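PDB 6K4E: putative serine phosphatase from Pseudomonas aeruginosa, which probably removes phosphate from phosphorylated protein residues as a metal-dependent PP2C-type phosphatase in the SiaABC pathway that controls biofilm formation. Local coordinates for residues 81-95 with 289-301. Numbering follows the deposited sequence.
Sequences HHFILWKPRDVVGGD and QRDDITILSFRFD. With MG (magnesium ion), chain F.
The carboxylate of D292 is gripped at both oxygens by the loop that follows strand 82-87. Its OD1 takes the backbone N of R89 at 2.7 Å on the anti lone pair, nearly straight at 169°, and a water that accepts from D90 N lies beside OD1 and can donate to it, though V92 O also competes for its protons. OD2 receives G94 N at 2.8 Å from above the carboxylate plane, so the two amides fix the rotation of the group. The D292 and D95 side chains run antiparallel alongside one another, their carboxylate planes 62° apart, and one water bridges D292 OD2 to D95 OD1. D95 OD2 in turn accepts the hydroxyl of T294, OG1 to OD2 2.7 Å, and is also hydrogen-bonded to T237 OG1.

K87 O is shared: I293 N and Q289 NE2 reach it from opposite faces of the carbonyl plane, Q289 NE2 at 2.8 Å. Q289 can do this because its side chain runs out extended, CG anti to the backbone N (chi1 -167°).

From here strands 82-87 and 293-300 run antiparallel, paired at the edge of one sheet of the PP2C fold. On the face carrying F83, L85, I293 and I295, L85 CD2 meets I293 CG2 at 3.9 Å. The F83 ring lies over S297 CB in a CH-pi contact, 3.5 Å from CB to the ring centroid, with helix 269-284 covering it.

Next to D292, D291 OD2 binds magnesium at 1.9 Å, alongside D112 and D238. One magnesium-bound water donates to both D95 OD1 and D292 O; D95 through its carboxylate and D292 through its main-chain O are second-shell partners of that water, which they help to position, and probably help shape the site's electrostatics.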
ATOM      1  N   HIS B  81      27.870   9.556  -5.222  1.00 43.94           N
ATOM      2  CA  HIS B  81      27.290  10.652  -5.980  1.00 42.50           C
ATOM      3  C   HIS B  81      25.803  10.773  -5.660  1.00 43.59           C
ATOM      4  O   HIS B  81      25.007  11.247  -6.476  1.00 40.46           O
ATOM      5  CB  HIS B  81      27.614  10.538  -7.465  1.00 44.50           C
ATOM      6  CG  HIS B  81      28.951  11.116  -7.792  1.00 48.95           C
ATOM      7  ND1 HIS B  81      29.070  12.292  -8.519  1.00 51.07           N
ATOM      8  CD2 HIS B  81      30.185  10.697  -7.427  1.00 52.02           C
ATOM      9  CE1 HIS B  81      30.370  12.532  -8.598  1.00 51.69           C
ATOM     10  NE2 HIS B  81      31.083  11.603  -7.954  1.00 52.50           N
ATOM     11  N   HIS B  82      25.439  10.298  -4.437  1.00 39.27           N
ATOM     12  CA  HIS B  82      24.119  10.426  -3.844  1.00 37.56           C
ATOM     13  C   HIS B  82      24.232  10.374  -2.331  1.00 39.29           C
ATOM     14  O   HIS B  82      25.218   9.854  -1.808  1.00 36.94           O
ATOM     15  CB  HIS B  82      23.142   9.321  -4.352  1.00 37.57           C
ATOM     16  CG  HIS B  82      22.915   8.200  -3.388  1.00 39.59           C
ATOM     17  ND1 HIS B  82      23.881   7.215  -3.184  1.00 41.11           N
ATOM     18  CD2 HIS B  82      21.853   7.954  -2.579  1.00 39.15           C
ATOM     19  CE1 HIS B  82      23.389   6.427  -2.237  1.00 39.38           C
ATOM     20  NE2 HIS B  82      22.174   6.830  -1.839  1.00 38.76           N
ATOM     21  N   PHE B  83      23.170  10.833  -1.633  1.00 35.03           N
ATOM     22  CA  PHE B  83      22.999  10.649  -0.198  1.00 34.82           C
ATOM     23  C   PHE B  83      21.519  10.617   0.103  1.00 40.61           C
ATOM     24  O   PHE B  83      20.733  11.192  -0.648  1.00 39.83           O
ATOM     25  CB  PHE B  83      23.778  11.640   0.677  1.00 36.83           C
ATOM     26  CG  PHE B  83      23.209  13.032   0.866  1.00 38.88           C
ATOM     27  CD1 PHE B  83      22.037  13.230   1.608  1.00 41.57           C
ATOM     28  CD2 PHE B  83      23.913  14.151   0.429  1.00 40.22           C
ATOM     29  CE1 PHE B  83      21.542  14.509   1.822  1.00 43.16           C
ATOM     30  CE2 PHE B  83      23.426  15.433   0.667  1.00 42.43           C
ATOM     31  CZ  PHE B  83      22.245  15.605   1.358  1.00 40.70           C
ATOM     32  N   ILE B  84      21.135   9.877   1.153  1.00 40.00           N
ATOM     33  CA  ILE B  84      19.742   9.746   1.564  1.00 40.03           C
ATOM     34  C   ILE B  84      19.600  10.100   3.005  1.00 43.15           C
ATOM     35  O   ILE B  84      20.381   9.651   3.846  1.00 44.27           O
ATOM     36  CB  ILE B  84      19.125   8.343   1.220  1.00 43.80           C
ATOM     37  CG1 ILE B  84      17.644   8.250   1.635  1.00 44.70           C
ATOM     38  CG2 ILE B  84      19.915   7.182   1.756  1.00 46.13           C
ATOM     39  CD1 ILE B  84      16.705   9.291   0.935  1.00 54.96           C
ATOM     40  N   LEU B  85      18.641  10.935   3.281  1.00 39.25           N
ATOM     41  CA  LEU B  85      18.277  11.313   4.643  1.00 42.07           C
ATOM     42  C   LEU B  85      16.806  10.911   4.743  1.00 44.61           C
ATOM     43  O   LEU B  85      15.978  11.442   4.005  1.00 45.67           O
ATOM     44  CB  LEU B  85      18.461  12.831   4.848  1.00 43.91           C
ATOM     45  CG  LEU B  85      18.735  13.329   6.277  1.00 52.15           C
ATOM     46  CD1 LEU B  85      18.933  14.850   6.293  1.00 52.04           C
ATOM     47  CD2 LEU B  85      17.594  12.956   7.257  1.00 58.48           C
ATOM     48  N   TRP B  86      16.488   9.904   5.553  1.00 39.99           N
ATOM     49  CA  TRP B  86      15.100   9.455   5.629  1.00 39.89           C
ATOM     50  C   TRP B  86      14.754   9.168   7.057  1.00 43.80           C
ATOM     51  O   TRP B  86      15.231   8.186   7.598  1.00 44.78           O
ATOM     52  CB  TRP B  86      14.875   8.218   4.747  1.00 37.91           C
ATOM     53  CG  TRP B  86      13.447   7.757   4.709  1.00 37.23           C
ATOM     54  CD1 TRP B  86      12.413   8.330   4.033  1.00 39.20           C
ATOM     55  CD2 TRP B  86      12.907   6.606   5.376  1.00 37.37           C
ATOM     56  NE1 TRP B  86      11.252   7.606   4.236  1.00 38.12           N
ATOM     57  CE2 TRP B  86      11.534   6.526   5.032  1.00 40.06           C
ATOM     58  CE3 TRP B  86      13.455   5.607   6.196  1.00 38.54           C
ATOM     59  CZ2 TRP B  86      10.716   5.476   5.469  1.00 38.56           C
ATOM     60  CZ3 TRP B  86      12.633   4.588   6.655  1.00 39.75           C
ATOM     61  CH2 TRP B  86      11.282   4.535   6.295  1.00 40.07           C
ATOM     62  N   LYS B  87      13.964  10.045   7.680  1.00 38.76           N
ATOM     63  CA  LYS B  87      13.630   9.890   9.079  1.00 39.42           C
ATOM     64  C   LYS B  87      12.144  10.109   9.291  1.00 42.02           C
ATOM     65  O   LYS B  87      11.728  11.265   9.430  1.00 40.06           O
ATOM     66  CB  LYS B  87      14.497  10.860   9.952  1.00 42.91           C
ATOM     67  CG  LYS B  87      14.218  10.900  11.480  1.00 71.07           C
ATOM     68  CD  LYS B  87      14.554   9.623  12.272  1.00 83.36           C
ATOM     69  CE  LYS B  87      14.075   9.706  13.707  1.00 95.78           C
ATOM     70  NZ  LYS B  87      12.607   9.486  13.832  1.00103.22           N
ATOM     71  N   PRO B  88      11.334   9.011   9.388  1.00 37.79           N
ATOM     72  CA  PRO B  88       9.903   9.182   9.653  1.00 37.27           C
ATOM     73  C   PRO B  88       9.703   9.758  11.041  1.00 43.23           C
ATOM     74  O   PRO B  88      10.540   9.533  11.934  1.00 42.37           O
ATOM     75  CB  PRO B  88       9.358   7.739   9.572  1.00 38.89           C
ATOM     76  CG  PRO B  88      10.361   6.987   8.824  1.00 42.24           C
ATOM     77  CD  PRO B  88      11.661   7.574   9.277  1.00 38.91           C
ATOM     78  N   ARG B  89       8.614  10.514  11.229  1.00 41.54           N
ATOM     79  CA  ARG B  89       8.295  11.118  12.524  1.00 42.03           C
ATOM     80  C   ARG B  89       8.006   9.975  13.510  1.00 49.65           C
ATOM     81  O   ARG B  89       8.566   9.935  14.602  1.00 48.04           O
ATOM     82  CB  ARG B  89       7.116  12.071  12.401  1.00 39.16           C
ATOM     83  CG  ARG B  89       6.884  12.904  13.643  1.00 50.60           C
ATOM     84  CD  ARG B  89       5.606  13.705  13.504  1.00 57.33           C
ATOM     85  NE  ARG B  89       4.548  13.153  14.337  1.00 69.99           N
ATOM     86  CZ  ARG B  89       3.486  13.836  14.749  1.00 90.48           C
ATOM     87  NH1 ARG B  89       3.335  15.107  14.408  1.00 78.25           N
ATOM     88  NH2 ARG B  89       2.569  13.256  15.508  1.00 89.52           N
ATOM     89  N   ASP B  90       7.179   9.017  13.091  1.00 49.27           N
ATOM     90  CA  ASP B  90       6.915   7.877  13.941  1.00 51.42           C
ATOM     91  C   ASP B  90       7.784   6.715  13.409  1.00 57.12           C
ATOM     92  O   ASP B  90       8.849   6.980  12.840  1.00 56.82           O
ATOM     93  CB  ASP B  90       5.405   7.631  14.063  1.00 53.83           C
ATOM     94  CG  ASP B  90       4.613   8.928  14.335  1.00 64.05           C
ATOM     95  OD1 ASP B  90       5.028   9.716  15.228  1.00 61.38           O
ATOM     96  OD2 ASP B  90       3.602   9.174  13.626  1.00 73.96           O
ATOM     97  N   VAL B  91       7.421   5.466  13.627  1.00 54.31           N
ATOM     98  CA  VAL B  91       8.283   4.384  13.131  1.00 52.35           C
ATOM     99  C   VAL B  91       8.120   4.244  11.607  1.00 49.99           C
ATOM    100  O   VAL B  91       9.080   3.947  10.891  1.00 48.43           O
ATOM    101  CB  VAL B  91       7.987   3.083  13.897  1.00 58.27           C
ATOM    102  CG1 VAL B  91       9.057   2.030  13.627  1.00 58.37           C
ATOM    103  CG2 VAL B  91       7.893   3.370  15.394  1.00 59.32           C
ATOM    104  N   VAL B  92       6.902   4.501  11.125  1.00 44.11           N
ATOM    105  CA  VAL B  92       6.534   4.485   9.707  1.00 41.98           C
ATOM    106  C   VAL B  92       5.984   5.875   9.366  1.00 43.47           C
ATOM    107  O   VAL B  92       5.353   6.516  10.213  1.00 43.58           O
ATOM    108  CB  VAL B  92       5.550   3.332   9.349  1.00 45.80           C
ATOM    109  CG1 VAL B  92       6.224   1.969   9.493  1.00 45.81           C
ATOM    110  CG2 VAL B  92       4.259   3.394  10.177  1.00 46.79           C
ATOM    111  N   GLY B  93       6.243   6.347   8.161  1.00 38.13           N
ATOM    112  CA  GLY B  93       5.797   7.677   7.772  1.00 38.23           C
ATOM    113  C   GLY B  93       5.117   7.724   6.424  1.00 38.84           C
ATOM    114  O   GLY B  93       4.901   6.678   5.827  1.00 37.58           O
ATOM    115  N   GLY B  94       4.812   8.937   5.955  1.00 34.18           N
ATOM    116  CA  GLY B  94       4.140   9.168   4.681  1.00 34.64           C
ATOM    117  C   GLY B  94       5.092   9.578   3.582  1.00 40.26           C
ATOM    118  O   GLY B  94       4.677   9.868   2.455  1.00 40.24           O
ATOM    119  N   ASP B  95       6.378   9.565   3.892  1.00 35.49           N
ATOM    120  CA  ASP B  95       7.405   9.976   2.952  1.00 35.45           C
ATOM    121  C   ASP B  95       8.131   8.780   2.423  1.00 39.33           C
ATOM    122  O   ASP B  95       8.485   7.871   3.199  1.00 39.65           O
ATOM    123  CB  ASP B  95       8.462  10.830   3.681  1.00 37.03           C
ATOM    124  CG  ASP B  95       8.277  12.334   3.784  1.00 43.92           C
ATOM    125  OD1 ASP B  95       7.119  12.803   3.709  1.00 42.73           O
ATOM    126  OD2 ASP B  95       9.272  13.027   4.083  1.00 46.29           O
ATOM    127  N   GLN B 289      10.207  16.086  16.700  1.00 45.92           N
ATOM    128  CA  GLN B 289      10.210  16.065  15.241  1.00 43.93           C
ATOM    129  C   GLN B 289       8.758  16.350  14.839  1.00 48.60           C
ATOM    130  O   GLN B 289       7.824  15.729  15.348  1.00 47.90           O
ATOM    131  CB  GLN B 289      10.695  14.716  14.698  1.00 44.33           C
ATOM    132  CG  GLN B 289      11.014  14.754  13.204  1.00 50.80           C
ATOM    133  CD  GLN B 289      11.470  13.430  12.677  1.00 49.64           C
ATOM    134  OE1 GLN B 289      12.057  12.634  13.386  1.00 51.14           O
ATOM    135  NE2 GLN B 289      11.219  13.160  11.414  1.00 37.99           N
ATOM    136  N   ARG B 290       8.584  17.368  14.019  1.00 46.34           N
ATOM    137  CA  ARG B 290       7.288  17.893  13.592  1.00 46.36           C
ATOM    138  C   ARG B 290       6.638  17.071  12.472  1.00 46.56           C
ATOM    139  O   ARG B 290       5.420  16.952  12.439  1.00 46.07           O
ATOM    140  CB  ARG B 290       7.497  19.377  13.170  1.00 48.22           C
ATOM    141  CG  ARG B 290       6.239  20.176  13.095  1.00 64.03           C
ATOM    142  CD  ARG B 290       6.475  21.626  13.412  1.00 73.11           C
ATOM    143  NE  ARG B 290       5.217  22.168  13.894  1.00 85.75           N
ATOM    144  CZ  ARG B 290       5.063  23.368  14.433  1.00104.28           C
ATOM    145  NH1 ARG B 290       6.100  24.186  14.560  1.00 96.95           N
ATOM    146  NH2 ARG B 290       3.869  23.763  14.851  1.00 86.22           N
ATOM    147  N   ASP B 291       7.457  16.523  11.544  1.00 39.91           N
ATOM    148  CA  ASP B 291       6.980  15.786  10.373  1.00 38.11           C
ATOM    149  C   ASP B 291       8.051  14.797   9.890  1.00 40.93           C
ATOM    150  O   ASP B 291       9.176  14.785  10.405  1.00 39.29           O
ATOM    151  CB  ASP B 291       6.629  16.802   9.244  1.00 38.87           C
ATOM    152  CG  ASP B 291       5.860  16.232   8.067  1.00 41.47           C
ATOM    153  OD1 ASP B 291       5.324  15.107   8.192  1.00 42.42           O
ATOM    154  OD2 ASP B 291       5.778  16.915   7.029  1.00 44.38           O
ATOM    155  N   ASP B 292       7.669  13.914   8.958  1.00 36.30           N
ATOM    156  CA  ASP B 292       8.581  12.968   8.335  1.00 35.73           C
ATOM    157  C   ASP B 292       9.614  13.786   7.560  1.00 40.67           C
ATOM    158  O   ASP B 292       9.263  14.781   6.903  1.00 39.62           O
ATOM    159  CB  ASP B 292       7.805  12.068   7.362  1.00 36.55           C
ATOM    160  CG  ASP B 292       6.756  11.236   8.027  1.00 42.15           C
ATOM    161  OD1 ASP B 292       7.052  10.654   9.063  1.00 43.10           O
ATOM    162  OD2 ASP B 292       5.636  11.156   7.490  1.00 39.99           O
ATOM    163  N   ILE B 293      10.877  13.399   7.667  1.00 37.45           N
ATOM    164  CA  ILE B 293      11.970  14.075   6.981  1.00 36.67           C
ATOM    165  C   ILE B 293      12.537  13.165   5.868  1.00 41.22           C
ATOM    166  O   ILE B 293      12.684  11.961   6.064  1.00 41.63           O
ATOM    167  CB  ILE B 293      13.056  14.556   8.009  1.00 39.36           C
ATOM    168  CG1 ILE B 293      12.476  15.646   8.943  1.00 39.30           C
ATOM    169  CG2 ILE B 293      14.343  15.049   7.317  1.00 40.70           C
ATOM    170  CD1 ILE B 293      13.190  15.874  10.254  1.00 32.48           C
ATOM    171  N   THR B 294      12.800  13.751   4.687  1.00 37.87           N
ATOM    172  CA  THR B 294      13.432  13.098   3.544  1.00 37.65           C
ATOM    173  C   THR B 294      14.199  14.118   2.769  1.00 41.99           C
ATOM    174  O   THR B 294      13.665  15.173   2.446  1.00 42.50           O
ATOM    175  CB  THR B 294      12.454  12.392   2.576  1.00 38.71           C
ATOM    176  OG1 THR B 294      11.500  11.677   3.339  1.00 33.74           O
ATOM    177  CG2 THR B 294      13.191  11.391   1.621  1.00 35.83           C
ATOM    178  N   ILE B 295      15.469  13.796   2.492  1.00 38.87           N
ATOM    179  CA  ILE B 295      16.325  14.555   1.606  1.00 37.93           C
ATOM    180  C   ILE B 295      17.041  13.531   0.732  1.00 40.03           C
ATOM    181  O   ILE B 295      17.799  12.722   1.238  1.00 38.31           O
ATOM    182  CB  ILE B 295      17.325  15.548   2.278  1.00 39.61           C
ATOM    183  CG1 ILE B 295      16.611  16.567   3.163  1.00 39.38           C
ATOM    184  CG2 ILE B 295      18.208  16.239   1.203  1.00 37.78           C
ATOM    185  CD1 ILE B 295      17.590  17.675   3.706  1.00 48.59           C
ATOM    186  N   LEU B 296      16.798  13.587  -0.572  1.00 36.92           N
ATOM    187  CA  LEU B 296      17.481  12.747  -1.537  1.00 38.58           C
ATOM    188  C   LEU B 296      18.333  13.661  -2.394  1.00 42.07           C
ATOM    189  O   LEU B 296      17.832  14.601  -3.019  1.00 40.10           O
ATOM    190  CB  LEU B 296      16.490  11.908  -2.373  1.00 39.56           C
ATOM    191  CG  LEU B 296      17.067  10.850  -3.326  1.00 44.89           C
ATOM    192  CD1 LEU B 296      18.244  10.088  -2.712  1.00 45.50           C
ATOM    193  CD2 LEU B 296      15.981   9.924  -3.819  1.00 42.27           C
ATOM    194  N   SER B 297      19.650  13.446  -2.319  1.00 38.35           N
ATOM    195  CA  SER B 297      20.593  14.269  -3.041  1.00 37.21           C
ATOM    196  C   SER B 297      21.338  13.428  -4.011  1.00 39.12           C
ATOM    197  O   SER B 297      21.531  12.251  -3.759  1.00 39.97           O
ATOM    198  CB  SER B 297      21.543  14.972  -2.078  1.00 39.31           C
ATOM    199  OG  SER B 297      22.510  15.768  -2.744  1.00 40.22           O
ATOM    200  N   PHE B 298      21.722  14.036  -5.138  1.00 36.05           N
ATOM    201  CA  PHE B 298      22.443  13.438  -6.264  1.00 34.83           C
ATOM    202  C   PHE B 298      23.312  14.476  -6.946  1.00 38.70           C
ATOM    203  O   PHE B 298      23.007  15.659  -6.902  1.00 34.98           O
ATOM    204  CB  PHE B 298      21.470  12.775  -7.244  1.00 34.82           C
ATOM    205  CG  PHE B 298      20.411  13.664  -7.857  1.00 33.87           C
ATOM    206  CD1 PHE B 298      19.248  13.981  -7.159  1.00 33.24           C
ATOM    207  CD2 PHE B 298      20.545  14.134  -9.150  1.00 33.84           C
ATOM    208  CE1 PHE B 298      18.249  14.782  -7.745  1.00 32.61           C
ATOM    209  CE2 PHE B 298      19.551  14.935  -9.726  1.00 36.00           C
ATOM    210  CZ  PHE B 298      18.399  15.245  -9.029  1.00 31.78           C
ATOM    211  N   ARG B 299      24.435  14.057  -7.517  1.00 39.88           N
ATOM    212  CA  ARG B 299      25.362  14.997  -8.119  1.00 41.84           C
ATOM    213  C   ARG B 299      25.795  14.552  -9.506  1.00 50.36           C
ATOM    214  O   ARG B 299      25.989  13.359  -9.732  1.00 49.27           O
ATOM    215  CB  ARG B 299      26.575  15.169  -7.180  1.00 42.94           C
ATOM    216  CG  ARG B 299      27.726  15.970  -7.758  1.00 46.47           C
ATOM    217  CD  ARG B 299      28.697  16.351  -6.693  1.00 53.19           C
ATOM    218  NE  ARG B 299      29.948  16.841  -7.262  1.00 59.87           N
ATOM    219  CZ  ARG B 299      30.361  18.101  -7.197  1.00 68.98           C
ATOM    220  NH1 ARG B 299      29.609  19.024  -6.606  1.00 57.39           N
ATOM    221  NH2 ARG B 299      31.524  18.451  -7.727  1.00 49.71           N
ATOM    222  N   PHE B 300      25.945  15.525 -10.433  1.00 50.30           N
ATOM    223  CA  PHE B 300      26.450  15.251 -11.771  1.00 51.62           C
ATOM    224  C   PHE B 300      27.912  15.654 -11.856  1.00 55.91           C
ATOM    225  O   PHE B 300      28.275  16.763 -11.468  1.00 55.52           O
ATOM    226  CB  PHE B 300      25.600  15.880 -12.904  1.00 53.76           C
ATOM    227  CG  PHE B 300      26.065  15.421 -14.275  1.00 55.83           C
ATOM    228  CD1 PHE B 300      25.841  14.113 -14.706  1.00 58.46           C
ATOM    229  CD2 PHE B 300      26.803  16.272 -15.098  1.00 57.12           C
ATOM    230  CE1 PHE B 300      26.328  13.673 -15.940  1.00 60.58           C
ATOM    231  CE2 PHE B 300      27.290  15.829 -16.331  1.00 60.72           C
ATOM    232  CZ  PHE B 300      27.048  14.535 -16.747  1.00 59.47           C
ATOM    233  N   ASP B 301      28.744  14.702 -12.315  1.00 55.12           N
ATOM    234  CA  ASP B 301      30.202  14.742 -12.495  1.00 85.49           C
ATOM    235  C   ASP B 301      30.946  15.481 -11.380  1.00104.23           C
ATOM    236  O   ASP B 301      31.167  14.906 -10.316  1.00 60.08           O
ATOM    237  CB  ASP B 301      30.579  15.285 -13.879  1.00 88.41           C
ATOM    238  CG  ASP B 301      30.704  14.220 -14.958  1.00101.42           C
ATOM    239  OD1 ASP B 301      29.880  13.276 -14.963  1.00101.75           O
ATOM    240  OD2 ASP B 301      31.616  14.342 -15.810  1.00109.53           O
TER
HETATM  241 MG    MG F 701       5.388  16.402   5.191  1.00 49.73          MG
HETATM  242  O   HOH W   1       5.547   9.327  10.797  1.00 42.34           O
HETATM  243  O   HOH W   2       7.342  15.242   5.042  1.00 34.46           O
HETATM  244  O   HOH W   3       4.736  12.407   5.353  1.00 37.23           O
HETATM  245  O   HOH W   4       4.098  14.940   5.993  1.00 35.59           O
HETATM  246  O   HOH W   5       3.592  17.404   5.001  1.00 30.15           O